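Exopolysaccharide biosynthesis protein (Pantoea stewartii subsp. stewartii DC283, PDB 6TGF) modifies the glycan of the bacterial biofilm, acting as a hydrolase with a bacteriophage tailspike-like parallel beta-helix fold. Local coordinates at the interface of chains A and B. Coordinates in Å, arbitrary orientation; residue numbers count along the deposited sequence, not the author numbering. Chains: chain A/B, Exopolysaccharide biosynthesis protein.

Contact 1: the interface of chains A and B. Residues chain A 570-574; chain B 598, 603, 619, 677.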
loop_
_atom_site.group_PDB
_atom_site.type_symbol
_atom_site.label_atom_id
_atom_site.label_comp_id
_atom_site.label_asym_id
_atom_site.label_seq_id
_atom_site.Cartn_x
_atom_site.Cartn_y
_atom_site.Cartn_z
ATOM N N ASN A 570 47.251 -20.408 -17.993
ATOM C CA ASN A 570 48.413 -19.957 -18.805
ATOM C C ASN A 570 48.069 -20.115 -20.290
ATOM O O ASN A 570 47.341 -21.069 -20.632
ATOM C CB ASN A 570 49.701 -20.698 -18.430
ATOM C CG ASN A 570 49.550 -22.205 -18.423
ATOM O OD1 ASN A 570 48.864 -22.759 -17.567
ATOM N ND2 ASN A 570 50.195 -22.875 -19.363
ATOM N N ASN A 571 48.577 -19.206 -21.130
ATOM C CA ASN A 571 48.319 -19.153 -22.595
ATOM C C ASN A 571 49.021 -20.322 -23.296
ATOM O O ASN A 571 49.842 -21.002 -22.650
ATOM C CB ASN A 571 48.782 -17.826 -23.205
ATOM C CG ASN A 571 47.849 -16.675 -22.899
ATOM O OD1 ASN A 571 48.111 -15.878 -22.000
ATOM N ND2 ASN A 571 46.757 -16.583 -23.639
ATOM N N GLY A 572 48.702 -20.529 -24.578
ATOM C CA GLY A 572 49.334 -21.530 -25.459
ATOM C C GLY A 572 48.609 -22.866 -25.457
ATOM O O GLY A 572 49.280 -23.884 -25.705
ATOM N N THR A 573 47.294 -22.877 -25.208
ATOM C CA THR A 573 46.442 -24.099 -25.254
ATOM C C THR A 573 46.172 -24.491 -26.713
ATOM O O THR A 573 45.826 -25.664 -26.944
ATOM C CB THR A 573 45.126 -23.919 -24.485
ATOM O OG1 THR A 573 44.440 -22.781 -25.009
ATOM C CG2 THR A 573 45.336 -23.763 -22.995
ATOM N N ASP A 574 46.317 -23.547 -27.651
ATOM C CA ASP A 574 46.155 -23.779 -29.113
ATOM C C ASP A 574 47.525 -23.715 -29.805
ATOM O O ASP A 574 47.550 -23.674 -31.051
ATOM C CB ASP A 574 45.152 -22.793 -29.723
ATOM C CG ASP A 574 45.524 -21.327 -29.566
ATOM O OD1 ASP A 574 46.370 -21.022 -28.699
ATOM O OD2 ASP A 574 44.960 -20.500 -30.311
ATOM N N LYS B 598 42.981 -16.041 -19.964
ATOM C CA LYS B 598 44.356 -16.477 -19.604
ATOM C C LYS B 598 45.090 -15.298 -18.955
ATOM O O LYS B 598 44.436 -14.267 -18.703
ATOM C CB LYS B 598 45.084 -16.995 -20.849
ATOM C CG LYS B 598 44.342 -18.070 -21.634
ATOM C CD LYS B 598 43.989 -19.292 -20.811
ATOM C CE LYS B 598 43.387 -20.407 -21.639
ATOM N NZ LYS B 598 43.149 -21.624 -20.828
ATOM N N GLU B 603 41.590 -17.857 -24.463
ATOM C CA GLU B 603 41.637 -18.933 -25.489
ATOM C C GLU B 603 40.376 -19.787 -25.342
ATOM O O GLU B 603 39.755 -19.728 -24.265
ATOM C CB GLU B 603 42.923 -19.750 -25.346
ATOM C CG GLU B 603 44.155 -19.002 -25.825
ATOM C CD GLU B 603 45.491 -19.548 -25.353
ATOM O OE1 GLU B 603 45.500 -20.564 -24.632
ATOM O OE2 GLU B 603 46.526 -18.948 -25.707
ATOM N N TYR B 619 36.961 -17.045 -32.354
ATOM C CA TYR B 619 36.847 -16.003 -31.302
ATOM C C TYR B 619 37.822 -14.856 -31.596
ATOM O O TYR B 619 38.747 -15.029 -32.414
ATOM C CB TYR B 619 37.082 -16.608 -29.915
ATOM C CG TYR B 619 38.497 -17.051 -29.644
ATOM C CD1 TYR B 619 38.933 -18.313 -30.012
ATOM C CD2 TYR B 619 39.403 -16.211 -29.017
ATOM C CE1 TYR B 619 40.233 -18.728 -29.767
ATOM C CE2 TYR B 619 40.705 -16.609 -28.767
ATOM C CZ TYR B 619 41.123 -17.874 -29.141
ATOM O OH TYR B 619 42.405 -18.272 -28.896
ATOM N N PRO B 677 40.075 -24.782 -31.182
ATOM C CA PRO B 677 40.369 -26.194 -31.431
ATOM C C PRO B 677 39.204 -27.120 -31.051
ATOM O O PRO B 677 38.640 -26.944 -29.985
ATOM C CB PRO B 677 41.581 -26.503 -30.535
ATOM C CG PRO B 677 42.176 -25.149 -30.206
ATOM C CD PRO B 677 41.010 -24.183 -30.218
#

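Contact 2: the interface of chains A and B. Residues chain A 524, 526; chain B 529, 644.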
loop_
_atom_site.group_PDB
_atom_site.type_symbol
_atom_site.label_atom_id
_atom_site.label_comp_id
_atom_site.label_asym_id
_atom_site.label_seq_id
_atom_site.Cartn_x
_atom_site.Cartn_y
_atom_site.Cartn_z
ATOM N N LEU A 524 12.298 -21.327 -17.206
ATOM C CA LEU A 524 13.402 -20.491 -16.666
ATOM C C LEU A 524 14.362 -20.165 -17.814
ATOM O O LEU A 524 14.552 -21.033 -18.691
ATOM C CB LEU A 524 14.111 -21.241 -15.534
ATOM C CG LEU A 524 15.338 -20.545 -14.942
ATOM C CD1 LEU A 524 14.970 -19.201 -14.329
ATOM C CD2 LEU A 524 16.011 -21.431 -13.907
ATOM N N TYR A 526 18.180 -17.496 -18.242
ATOM C CA TYR A 526 19.147 -16.534 -17.653
ATOM C C TYR A 526 20.292 -16.284 -18.640
ATOM O O TYR A 526 20.487 -17.105 -19.565
ATOM C CB TYR A 526 19.654 -17.048 -16.304
ATOM C CG TYR A 526 20.051 -18.502 -16.293
ATOM C CD1 TYR A 526 21.193 -18.935 -16.949
ATOM C CD2 TYR A 526 19.289 -19.448 -15.627
ATOM C CE1 TYR A 526 21.565 -20.268 -16.948
ATOM C CE2 TYR A 526 19.648 -20.787 -15.615
ATOM C CZ TYR A 526 20.790 -21.199 -16.279
ATOM O OH TYR A 526 21.157 -22.514 -16.273
ATOM N N LEU B 529 14.226 -25.674 -18.556
ATOM C CA LEU B 529 15.190 -24.584 -18.859
ATOM C C LEU B 529 15.123 -24.280 -20.358
ATOM O O LEU B 529 15.122 -25.236 -21.159
ATOM C CB LEU B 529 16.601 -25.018 -18.444
ATOM C CG LEU B 529 17.720 -24.016 -18.735
ATOM C CD1 LEU B 529 17.518 -22.721 -17.965
ATOM C CD2 LEU B 529 19.079 -24.610 -18.410
ATOM N N ILE B 644 24.554 -20.777 -20.664
ATOM C CA ILE B 644 25.941 -20.409 -20.254
ATOM C C ILE B 644 26.146 -20.722 -18.767
ATOM O O ILE B 644 25.213 -20.494 -17.974
ATOM C CB ILE B 644 26.220 -18.925 -20.577
ATOM C CG1 ILE B 644 25.907 -18.602 -22.041
ATOM C CG2 ILE B 644 27.650 -18.553 -20.206
ATOM C CD1 ILE B 644 26.059 -17.143 -22.413
#

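Contact 1: the interface of chains A and B
The carboxylate of B:Glu603 pushes into the turn A:571-573 and is gripped there at both oxygens. Its side chain leaves the backbone with CG opposite the carbonyl carbon (chi1 -73°) and runs on extended, which carries the acid group up to the loop of the neighbouring chain. OE2 accepts the backbone N of A:Gly572 on its syn side, at 2.9 Å and in a nearly straight bond. The same oxygen receives the side-chain amide ND2 of A:Asn571 at 3.2 Å, but from far above the carboxylate plane. The amide and carboxylate stand nearly upright to each other, 77° apart, while OE2 stays in the plane of the amide. At the other oxygen, OE1, A:Thr573 binds twice from one face of the carboxylate, through its backbone N at 3.0 Å and its hydroxyl OG1 at 2.5 Å. OG1 lies between the backbone N and the carbonyl carbon of its own residue (chi1 56°), turned to the same oxygen as the N-H. Each oxygen accepts its own pair of donors, which should fix the rotation of the carboxylate. Around this core, CB of B:Lys598 lies over one face of the A:Asn571 amide, 3.5 Å from its CG; the lysine chain, bent at chi2, then passes the loop so that NZ points toward methyl CG2 of A:Thr573. On the other flank, CB of A:Asp574 rests 3.8 Å from ring atom CG of B:Pro677. The A residues lie in the loop between strands 558-564 and 589-597; B:Glu603 lies near the start of strand 602-610, just after the turn that holds B:Lys598, within the strand-rich region beyond the beta-helix.

Contact 2: the interface of chains A and B
An edge-to-edge meeting of short strands joins two subunits of the three-chain assembly here, at the C-terminal end of the tailspike-like parallel beta-helix, and should help keep the chains in register. A:Leu524, in strand 523-526, forms a parallel beta bridge with B:Leu529 of strand 528-529, so strands close in sequence, but not the same strand, pair across the boundary. The CA atoms of A:Leu524 and B:Leu529 are 5.0 Å apart. The side chain of A:Leu524 stands roughly at right angles to the line to its partner, and its carbonyl O meets methyl CD1 of B:Leu529, at 3.5 Å. B:Leu529 instead sends its side chain across to A:Tyr526: with CG anti to the backbone N (chi1 178°), the branch runs toward the ring rather than back along its own strand. Both methyls lie on one side of the aromatic plane. CD1 sits beneath the rim of the ring, 3.7 Å from CE2, and CD2 lies below the phenol oxygen OH at 3.6 Å. The two side chains meet at about a right angle, and the forked end of the leucine thus supports the outer half of the ring and its hydroxyl. A:Tyr526 reaches over this fork because its CG stands between the backbone N and the carbonyl carbon (chi1 46°), which directs the ring toward chain B. Beside the other flank of the ring, backbone O of B:Ile644 comes 3.8 Å from CE1. That residue belongs to the long strand 637-646, so the tyrosine lies between B:Leu529 near the helix end and a strand from much later in the same neighbouring chain.

Contact 1 and contact 2 join the same pair of chains, with their C-alpha centres about 27 Å apart, and share no residue or strand. Contact 2 lies nearer the beta-helix, where short strands from similar parts of the two chains meet; contact 1 lies further toward the C-terminus and sets a loop of chain A against strands and turns of chain B. Contact 1 is largely polar, whereas contact 2 is mainly packing beside a beta bridge. Since the assembly holds three copies, if each contact recurs between the other chain pairs, the two would brace the tailspike-like trimer at two levels along its length.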